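Local coordinates for 462aa long hypothetical selenium-binding protein (Sulfolobus tokodaii, PDB 2ECE) that is of unknown function but is a beta-propeller of the selenium-binding protein family and may bind selenium, at residues A[336-345]-A[381-389]; A[56-67]-A[116-124]. All blocks are in the same frame, centred on the assembly; numbering follows the deposited sequence.

Interaction 1: residues A[336-345]-A[381-389]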
loop_
_atom_site.group_PDB
_atom_site.type_symbol
_atom_site.label_atom_id
_atom_site.label_comp_id
_atom_site.label_asym_id
_atom_site.label_seq_id
_atom_site.Cartn_x
_atom_site.Cartn_y
_atom_site.Cartn_z
ATOM N N TYR A 336 -12.202 -2.274 -1.575
ATOM C CA TYR A 336 -12.294 -1.303 -0.489
ATOM C C TYR A 336 -11.449 -0.090 -0.827
ATOM O O TYR A 336 -10.352 -0.234 -1.363
ATOM C CB TYR A 336 -11.820 -1.913 0.832
ATOM C CG TYR A 336 -12.689 -3.047 1.320
ATOM C CD1 TYR A 336 -12.496 -4.349 0.853
ATOM C CD2 TYR A 336 -13.730 -2.814 2.222
ATOM C CE1 TYR A 336 -13.323 -5.396 1.275
ATOM C CE2 TYR A 336 -14.565 -3.849 2.648
ATOM C CZ TYR A 336 -14.358 -5.136 2.171
ATOM O OH TYR A 336 -15.190 -6.155 2.579
ATOM N N LEU A 337 -11.967 1.100 -0.535
ATOM C CA LEU A 337 -11.228 2.324 -0.804
ATOM C C LEU A 337 -11.194 3.155 0.460
ATOM O O LEU A 337 -12.100 3.082 1.294
ATOM C CB LEU A 337 -11.899 3.199 -1.876
ATOM C CG LEU A 337 -12.701 2.788 -3.113
ATOM C CD1 LEU A 337 -12.888 4.041 -3.969
ATOM C CD2 LEU A 337 -12.010 1.713 -3.911
ATOM N N SER A 338 -10.145 3.957 0.597
ATOM C CA SER A 338 -10.043 4.853 1.731
ATOM C C SER A 338 -10.141 6.246 1.118
ATOM O O SER A 338 -9.677 6.475 -0.002
ATOM C CB SER A 338 -8.703 4.677 2.449
ATOM O OG SER A 338 -7.614 5.029 1.607
ATOM N N LEU A 339 -10.790 7.163 1.826
ATOM C CA LEU A 339 -10.910 8.535 1.356
ATOM C C LEU A 339 -10.200 9.338 2.428
ATOM O O LEU A 339 -10.776 9.670 3.462
ATOM C CB LEU A 339 -12.377 8.970 1.244
ATOM C CG LEU A 339 -13.146 8.624 -0.037
ATOM C CD1 LEU A 339 -13.431 7.130 -0.092
ATOM C CD2 LEU A 339 -14.458 9.411 -0.067
ATOM N N TRP A 340 -8.931 9.624 2.170
ATOM C CA TRP A 340 -8.086 10.347 3.103
ATOM C C TRP A 340 -8.447 11.822 3.246
ATOM O O TRP A 340 -8.024 12.473 4.195
ATOM C CB TRP A 340 -6.633 10.208 2.660
ATOM C CG TRP A 340 -5.649 10.601 3.702
ATOM C CD1 TRP A 340 -5.442 9.992 4.909
ATOM C CD2 TRP A 340 -4.684 11.653 3.610
ATOM N NE1 TRP A 340 -4.396 10.600 5.573
ATOM C CE2 TRP A 340 -3.918 11.625 4.799
ATOM C CE3 TRP A 340 -4.395 12.624 2.640
ATOM C CZ2 TRP A 340 -2.876 12.519 5.037
ATOM C CZ3 TRP A 340 -3.353 13.517 2.880
ATOM C CH2 TRP A 340 -2.612 13.458 4.069
ATOM N N GLY A 341 -9.220 12.347 2.300
ATOM C CA GLY A 341 -9.614 13.743 2.374
ATOM C C GLY A 341 -10.932 13.880 3.110
ATOM O O GLY A 341 -11.006 14.481 4.180
ATOM N N ILE A 342 -11.979 13.293 2.539
ATOM C CA ILE A 342 -13.301 13.353 3.141
ATOM C C ILE A 342 -13.402 12.614 4.481
ATOM O O ILE A 342 -14.044 13.105 5.414
ATOM C CB ILE A 342 -14.353 12.823 2.143
ATOM C CG1 ILE A 342 -14.583 13.885 1.064
ATOM C CG2 ILE A 342 -15.645 12.454 2.872
ATOM C CD1 ILE A 342 -15.284 13.383 -0.165
ATOM N N GLY A 343 -12.768 11.446 4.579
ATOM C CA GLY A 343 -12.796 10.683 5.817
ATOM C C GLY A 343 -13.683 9.449 5.796
ATOM O O GLY A 343 -14.583 9.305 6.628
ATOM N N GLU A 344 -13.425 8.537 4.862
ATOM C CA GLU A 344 -14.238 7.329 4.766
ATOM C C GLU A 344 -13.472 6.102 4.278
ATOM O O GLU A 344 -12.364 6.201 3.744
ATOM C CB GLU A 344 -15.405 7.540 3.788
ATOM C CG GLU A 344 -16.340 8.717 4.058
ATOM C CD GLU A 344 -17.382 8.892 2.949
ATOM O OE1 GLU A 344 -17.330 8.134 1.954
ATOM O OE2 GLU A 344 -18.248 9.784 3.063
ATOM N N VAL A 345 -14.088 4.946 4.490
ATOM C CA VAL A 345 -13.590 3.678 3.992
ATOM C C VAL A 345 -14.873 3.160 3.366
ATOM O O VAL A 345 -15.926 3.162 4.015
ATOM C CB VAL A 345 -13.151 2.686 5.091
ATOM C CG1 VAL A 345 -12.811 1.350 4.445
ATOM C CG2 VAL A 345 -11.927 3.208 5.834
ATOM N N GLY A 381 -6.404 13.039 11.174
ATOM C CA GLY A 381 -6.206 12.496 9.844
ATOM C C GLY A 381 -7.465 11.824 9.325
ATOM O O GLY A 381 -8.581 12.266 9.623
ATOM N N ALA A 382 -7.289 10.753 8.554
ATOM C CA ALA A 382 -8.414 10.023 7.977
ATOM C C ALA A 382 -7.924 8.650 7.519
ATOM O O ALA A 382 -6.737 8.350 7.620
ATOM C CB ALA A 382 -8.975 10.800 6.799
ATOM N N PRO A 383 -8.836 7.792 7.026
ATOM C CA PRO A 383 -8.401 6.466 6.572
ATOM C C PRO A 383 -7.405 6.610 5.422
ATOM O O PRO A 383 -7.559 7.478 4.564
ATOM C CB PRO A 383 -9.696 5.817 6.105
ATOM C CG PRO A 383 -10.740 6.473 6.962
ATOM C CD PRO A 383 -10.304 7.916 6.945
ATOM N N GLN A 384 -6.315 5.859 5.493
ATOM C CA GLN A 384 -5.330 5.870 4.423
ATOM C C GLN A 384 -5.071 4.422 3.986
ATOM O O GLN A 384 -5.773 3.886 3.127
ATOM C CB GLN A 384 -4.063 6.561 4.919
ATOM C CG GLN A 384 -3.211 7.205 3.847
ATOM C CD GLN A 384 -2.612 6.192 2.885
ATOM O OE1 GLN A 384 -3.256 5.776 1.921
ATOM N NE2 GLN A 384 -1.378 5.781 3.154
ATOM N N MET A 385 -4.090 3.777 4.606
ATOM C CA MET A 385 -3.788 2.396 4.259
ATOM C C MET A 385 -4.843 1.461 4.826
ATOM O O MET A 385 -5.375 1.688 5.913
ATOM C CB MET A 385 -2.412 1.966 4.778
ATOM C CG MET A 385 -1.243 2.467 3.951
ATOM S SD MET A 385 -1.467 2.271 2.174
ATOM C CE MET A 385 -1.286 0.485 1.975
ATOM N N LEU A 386 -5.142 0.411 4.068
ATOM C CA LEU A 386 -6.124 -0.588 4.469
ATOM C C LEU A 386 -5.509 -1.966 4.300
ATOM O O LEU A 386 -4.585 -2.150 3.502
ATOM C CB LEU A 386 -7.360 -0.535 3.558
ATOM C CG LEU A 386 -8.129 0.765 3.338
ATOM C CD1 LEU A 386 -9.136 0.586 2.206
ATOM C CD2 LEU A 386 -8.835 1.152 4.629
ATOM N N GLU A 387 -6.009 -2.932 5.055
ATOM C CA GLU A 387 -5.555 -4.303 4.882
ATOM C C GLU A 387 -6.699 -5.217 5.285
ATOM O O GLU A 387 -7.403 -4.946 6.255
ATOM C CB GLU A 387 -4.305 -4.609 5.692
ATOM C CG GLU A 387 -3.632 -5.871 5.168
ATOM C CD GLU A 387 -3.632 -5.912 3.647
ATOM O OE1 GLU A 387 -2.768 -5.254 3.030
ATOM O OE2 GLU A 387 -4.519 -6.586 3.062
ATOM N N ILE A 388 -6.892 -6.287 4.525
ATOM C CA ILE A 388 -7.995 -7.207 4.770
ATOM C C ILE A 388 -7.535 -8.600 5.163
ATOM O O ILE A 388 -6.589 -9.139 4.586
ATOM C CB ILE A 388 -8.860 -7.362 3.505
ATOM C CG1 ILE A 388 -9.073 -6.002 2.839
ATOM C CG2 ILE A 388 -10.196 -7.997 3.867
ATOM C CD1 ILE A 388 -9.509 -6.097 1.370
ATOM N N SER A 389 -8.218 -9.191 6.138
ATOM C CA SER A 389 -7.887 -10.540 6.566
ATOM C C SER A 389 -8.165 -11.455 5.375
ATOM O O SER A 389 -8.936 -11.107 4.483
ATOM C CB SER A 389 -8.762 -10.946 7.756
ATOM O OG SER A 389 -10.136 -10.801 7.437
#
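Buried face-to-face packing between two neighbouring propeller blades brings the hairpin 336-345, from the sheet of strands 326-328 to 357-363, against 381-389, which leads into the first strand of the following sheet. The segments of strands 336-339 and 386-388 run nearly antiparallel (158°) with their axes 8.4 Å apart, too far for a shared sheet, so side chains fill the interval. Pro-383 sits at the middle, its ring against Val-345; CB lies a tight 3.4 Å from Val-345 CG2. Leu-386 straddles the hairpin: CD1 lies against the backbone of Tyr-336 and Leu-337, while CD2 slides past the methyls of Val-345. Farther along, Ile-388 CD1 reaches CD1 of the Tyr-336 ring at 3.5 Å. At the other end a chi1 of -165° carries the Trp-340 indole beside the 381-384 backbone, where it takes Gln-384 CG over its five-membered ring, 4.1 Å from the centroid. The Gln-384 amide stands almost perpendicular to the ring, held by OE1 accepting from Thr-324 OG1 and NE2 bonding to the Ser-400 carbonyl. The carbonyl oxygens of Ala-382 and Pro-383 lie at the indole edge, and NE1 bonds to the carbonyl of Asn-399. With an alanine here, the Gln-384 side chain would probably lose the ring face it packs on and the Asn-399 carbonyl its indole donor. Ala-382 CB fits against Trp-340 O, and in the hairpin's G1 beta bulge Leu-339 O accepts from both Gly-343 N and Glu-344 N. Between the two segments there is one direct hydrogen bond: Ser-338 OG gives its proton to a lone pair of Gln-384 O, 2.6 Å away and in the carbonyl plane. The contact is thus mostly apolar, with one short polar link between buried groups, to which bonds to Thr-324, Asp-325 and Asn-399 add.

Interaction 2: residues A[56-67]-A[116-124]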
loop_
_atom_site.group_PDB
_atom_site.type_symbol
_atom_site.label_atom_id
_atom_site.label_comp_id
_atom_site.label_asym_id
_atom_site.label_seq_id
_atom_site.Cartn_x
_atom_site.Cartn_y
_atom_site.Cartn_z
ATOM N N THR A 56 -3.881 -9.890 25.596
ATOM C CA THR A 56 -3.239 -8.655 25.159
ATOM C C THR A 56 -3.833 -8.221 23.819
ATOM O O THR A 56 -3.163 -7.602 22.995
ATOM C CB THR A 56 -1.702 -8.805 25.027
ATOM O OG1 THR A 56 -1.378 -9.998 24.301
ATOM C CG2 THR A 56 -1.058 -8.841 26.404
ATOM N N TYR A 57 -5.107 -8.550 23.622
ATOM C CA TYR A 57 -5.827 -8.202 22.401
ATOM C C TYR A 57 -5.893 -6.683 22.232
ATOM O O TYR A 57 -6.137 -5.957 23.194
ATOM C CB TYR A 57 -7.241 -8.792 22.464
ATOM C CG TYR A 57 -8.179 -8.354 21.360
ATOM C CD1 TYR A 57 -7.881 -8.593 20.017
ATOM C CD2 TYR A 57 -9.387 -7.722 21.662
ATOM C CE1 TYR A 57 -8.765 -8.218 19.004
ATOM C CE2 TYR A 57 -10.271 -7.344 20.662
ATOM C CZ TYR A 57 -9.956 -7.594 19.334
ATOM O OH TYR A 57 -10.834 -7.218 18.347
ATOM N N SER A 58 -5.660 -6.214 21.008
ATOM C CA SER A 58 -5.696 -4.787 20.681
ATOM C C SER A 58 -4.614 -3.971 21.386
ATOM O O SER A 58 -4.780 -2.769 21.625
ATOM C CB SER A 58 -7.073 -4.203 21.013
ATOM O OG SER A 58 -7.216 -2.898 20.475
ATOM N N LYS A 59 -3.503 -4.625 21.710
ATOM C CA LYS A 59 -2.385 -3.971 22.379
ATOM C C LYS A 59 -1.106 -4.092 21.570
ATOM O O LYS A 59 -0.910 -5.073 20.856
ATOM C CB LYS A 59 -2.108 -4.620 23.730
ATOM C CG LYS A 59 -2.950 -4.178 24.904
ATOM C CD LYS A 59 -2.379 -4.852 26.143
ATOM C CE LYS A 59 -2.942 -4.320 27.441
ATOM N NZ LYS A 59 -2.346 -5.082 28.571
ATOM N N ILE A 60 -0.230 -3.099 21.690
ATOM C CA ILE A 60 1.061 -3.164 21.020
ATOM C C ILE A 60 1.859 -3.994 22.012
ATOM O O ILE A 60 2.072 -3.569 23.148
ATOM C CB ILE A 60 1.716 -1.785 20.904
ATOM C CG1 ILE A 60 0.897 -0.894 19.971
ATOM C CG2 ILE A 60 3.144 -1.941 20.410
ATOM C CD1 ILE A 60 1.276 0.577 20.036
ATOM N N VAL A 61 2.293 -5.180 21.609
ATOM C CA VAL A 61 3.027 -6.031 22.527
ATOM C C VAL A 61 4.537 -5.937 22.371
ATOM O O VAL A 61 5.284 -6.456 23.201
ATOM C CB VAL A 61 2.571 -7.488 22.379
ATOM C CG1 VAL A 61 1.092 -7.592 22.714
ATOM C CG2 VAL A 61 2.827 -7.970 20.964
ATOM N N HIS A 62 4.982 -5.260 21.314
ATOM C CA HIS A 62 6.408 -5.092 21.060
ATOM C C HIS A 62 6.633 -4.060 19.961
ATOM O O HIS A 62 5.793 -3.871 19.082
ATOM C CB HIS A 62 7.043 -6.423 20.639
ATOM C CG HIS A 62 8.537 -6.374 20.516
ATOM N ND1 HIS A 62 9.372 -6.242 21.605
ATOM C CD2 HIS A 62 9.346 -6.431 19.429
ATOM C CE1 HIS A 62 10.628 -6.221 21.197
ATOM N NE2 HIS A 62 10.641 -6.334 19.881
ATOM N N LYS A 63 7.778 -3.393 20.031
ATOM C CA LYS A 63 8.152 -2.393 19.048
ATOM C C LYS A 63 9.564 -2.701 18.585
ATOM O O LYS A 63 10.489 -2.798 19.391
ATOM C CB LYS A 63 8.105 -0.983 19.652
ATOM C CG LYS A 63 6.706 -0.461 19.965
ATOM C CD LYS A 63 6.769 0.978 20.473
ATOM C CE LYS A 63 5.382 1.559 20.706
ATOM N NZ LYS A 63 5.440 3.006 21.059
ATOM N N VAL A 64 9.723 -2.900 17.284
ATOM C CA VAL A 64 11.043 -3.166 16.736
ATOM C C VAL A 64 11.586 -1.785 16.393
ATOM O O VAL A 64 11.397 -1.281 15.285
ATOM C CB VAL A 64 10.961 -4.021 15.462
ATOM C CG1 VAL A 64 12.361 -4.362 14.977
ATOM C CG2 VAL A 64 10.165 -5.295 15.746
ATOM N N GLU A 65 12.230 -1.163 17.373
ATOM C CA GLU A 65 12.788 0.165 17.189
ATOM C C GLU A 65 14.023 0.128 16.281
ATOM O O GLU A 65 14.935 -0.678 16.479
ATOM C CB GLU A 65 13.085 0.776 18.567
ATOM C CG GLU A 65 11.789 1.193 19.273
ATOM C CD GLU A 65 11.935 1.471 20.765
ATOM O OE1 GLU A 65 13.073 1.464 21.285
ATOM O OE2 GLU A 65 10.891 1.704 21.416
ATOM N N LEU A 66 14.026 0.991 15.266
ATOM C CA LEU A 66 15.122 1.049 14.298
ATOM C C LEU A 66 16.345 1.815 14.803
ATOM O O LEU A 66 16.223 2.709 15.631
ATOM C CB LEU A 66 14.616 1.662 12.988
ATOM C CG LEU A 66 13.423 0.888 12.409
ATOM C CD1 LEU A 66 12.935 1.558 11.140
ATOM C CD2 LEU A 66 13.839 -0.560 12.137
ATOM N N PRO A 67 17.543 1.469 14.297
ATOM C CA PRO A 67 18.804 2.112 14.693
ATOM C C PRO A 67 19.067 3.507 14.140
ATOM O O PRO A 67 20.005 4.169 14.577
ATOM C CB PRO A 67 19.856 1.110 14.233
ATOM C CG PRO A 67 19.236 0.554 12.986
ATOM C CD PRO A 67 17.806 0.308 13.428
ATOM N N ASN A 116 10.149 -16.356 17.598
ATOM C CA ASN A 116 9.047 -15.716 18.312
ATOM C C ASN A 116 8.436 -14.580 17.491
ATOM O O ASN A 116 8.979 -13.474 17.445
ATOM C CB ASN A 116 9.536 -15.168 19.653
ATOM C CG ASN A 116 8.396 -14.666 20.523
ATOM O OD1 ASN A 116 8.620 -14.157 21.626
ATOM N ND2 ASN A 116 7.163 -14.814 20.036
ATOM N N PRO A 117 7.281 -14.833 16.857
ATOM C CA PRO A 117 6.575 -13.851 16.026
ATOM C C PRO A 117 6.180 -12.591 16.787
ATOM O O PRO A 117 6.024 -11.524 16.192
ATOM C CB PRO A 117 5.343 -14.622 15.534
ATOM C CG PRO A 117 5.735 -16.063 15.678
ATOM C CD PRO A 117 6.491 -16.068 16.974
ATOM N N ARG A 118 6.006 -12.726 18.099
ATOM C CA ARG A 118 5.627 -11.596 18.944
ATOM C C ARG A 118 6.806 -10.673 19.232
ATOM O O ARG A 118 6.618 -9.553 19.715
ATOM C CB ARG A 118 5.027 -12.095 20.265
ATOM C CG ARG A 118 3.701 -12.816 20.107
ATOM C CD ARG A 118 3.251 -13.453 21.422
ATOM N NE ARG A 118 2.810 -12.472 22.412
ATOM C CZ ARG A 118 1.601 -11.919 22.441
ATOM N NH1 ARG A 118 0.694 -12.243 21.532
ATOM N NH2 ARG A 118 1.295 -11.045 23.389
ATOM N N GLU A 119 8.018 -11.136 18.942
ATOM C CA GLU A 119 9.203 -10.317 19.174
ATOM C C GLU A 119 10.200 -10.463 18.037
ATOM O O GLU A 119 11.229 -11.126 18.182
ATOM C CB GLU A 119 9.887 -10.693 20.494
ATOM C CG GLU A 119 10.946 -9.678 20.904
ATOM C CD GLU A 119 11.500 -9.914 22.296
ATOM O OE1 GLU A 119 10.802 -10.539 23.125
ATOM O OE2 GLU A 119 12.631 -9.453 22.567
ATOM N N PRO A 120 9.904 -9.842 16.885
ATOM C CA PRO A 120 10.789 -9.912 15.717
ATOM C C PRO A 120 12.084 -9.169 16.029
ATOM O O PRO A 120 12.088 -8.271 16.868
ATOM C CB PRO A 120 9.983 -9.204 14.624
ATOM C CG PRO A 120 8.546 -9.265 15.129
ATOM C CD PRO A 120 8.713 -9.028 16.592
ATOM N N LYS A 121 13.170 -9.541 15.360
ATOM C CA LYS A 121 14.457 -8.885 15.580
ATOM C C LYS A 121 15.133 -8.536 14.260
ATOM O O LYS A 121 15.088 -9.315 13.313
ATOM C CB LYS A 121 15.388 -9.795 16.392
ATOM C CG LYS A 121 15.003 -9.967 17.861
ATOM C CD LYS A 121 15.937 -10.954 18.553
ATOM C CE LYS A 121 15.653 -11.081 20.045
ATOM N NZ LYS A 121 16.019 -9.857 20.815
ATOM N N ILE A 122 15.755 -7.359 14.201
ATOM C CA ILE A 122 16.467 -6.937 13.001
ATOM C C ILE A 122 17.716 -7.804 12.932
ATOM O O ILE A 122 18.515 -7.808 13.867
ATOM C CB ILE A 122 16.927 -5.468 13.095
ATOM C CG1 ILE A 122 15.722 -4.545 13.275
ATOM C CG2 ILE A 122 17.728 -5.096 11.847
ATOM C CD1 ILE A 122 16.116 -3.105 13.572
ATOM N N ILE A 123 17.890 -8.540 11.840
ATOM C CA ILE A 123 19.060 -9.391 11.709
ATOM C C ILE A 123 20.023 -8.960 10.611
ATOM O O ILE A 123 21.123 -9.501 10.502
ATOM C CB ILE A 123 18.659 -10.876 11.497
ATOM C CG1 ILE A 123 17.639 -11.008 10.364
ATOM C CG2 ILE A 123 18.118 -11.451 12.799
ATOM C CD1 ILE A 123 18.256 -11.333 9.022
ATOM N N LYS A 124 19.620 -7.980 9.807
ATOM C CA LYS A 124 20.471 -7.478 8.729
ATOM C C LYS A 124 19.999 -6.121 8.220
ATOM O O LYS A 124 18.797 -5.857 8.129
ATOM C CB LYS A 124 20.511 -8.470 7.562
ATOM C CG LYS A 124 21.422 -8.033 6.405
ATOM C CD LYS A 124 21.687 -9.179 5.430
ATOM C CE LYS A 124 22.794 -8.830 4.442
ATOM N NZ LYS A 124 23.315 -10.034 3.736
HETATM O O HOH W 1 13.159 -6.471 18.445
#
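Arg-118 opens the contact by reaching across to Thr-56, where its NH2 donates to Thr-56 OG1 at 3.0 Å (155° at the hydrogen), with the hydroxyl close to the guanidinium plane. A bend at chi3 (72°) turns the guanidinium toward this hydroxyl, and Val-61 CG2 lies over one of its faces. Asp-49, on the neighbouring strand 44-49, takes both a salt bridge from Arg-118 NH1 and a hydrogen bond from the Thr-56 hydroxyl, so NH1 and NH2 each have a partner and the charge is probably balanced by Asp-49. The Arg-118 carbonyl oxygen, at the backbone, packs against CB of His-62, 3.3 Å away. Next, Glu-119 closes a type I turn and lays its aliphatic portion on the imidazole: CG stands almost directly over one face of the His-62 ring, 3.6 Å from the centroid. This is a CH-pi contact, while the carboxylate itself is inclined by 32° to the ring. Pro-120 follows, its ring sliding past His-62 and touching Val-64 CG2 through CB. Its carbonyl oxygen accepts a hydrogen bond from a water at 2.6 Å, and that water lies at the in-plane edge of the imidazole, 2.9 Å from His-62 NE2, bridging the two segments. Ile-122, on the strand that starts at Lys-121, finishes the series with apolar contacts. CG1 rests on Val-64 CG1, whereas the Ile-122 side chain crosses that of Leu-66 at about a right angle, CD1 to CD2 3.7 Å, and its CD1 also ends against CD of the Pro-67 ring. Strands 60-65 and 121-126 are the outermost strands of adjacent sheets, and their meeting through side chains and a water, without direct backbone hydrogen bonds between the segments, is that of the outer edges of consecutive beta-propeller blades.

Overall arrangement
Both interactions join consecutive four-stranded antiparallel sheets of the propeller, but at different depths and between different pairs of blades. Interaction 2 comes first along the chain and closes before interaction 1 opens. Its centre lies about 21 Å from the centre of the chain, against about 11 Å for interaction 1, and the two centres are about 25 Å apart, with nearest atoms about 11 Å apart and no touch. The sheet holding 60-65 also includes C-terminal strand 443-449, which pairs with N-terminal strand 27-33 and so closes the ring of blades; residues of 443-449 touch Gln-384 and Met-385 of interaction 1. Together they illustrate a buried and a partly buried blade interface.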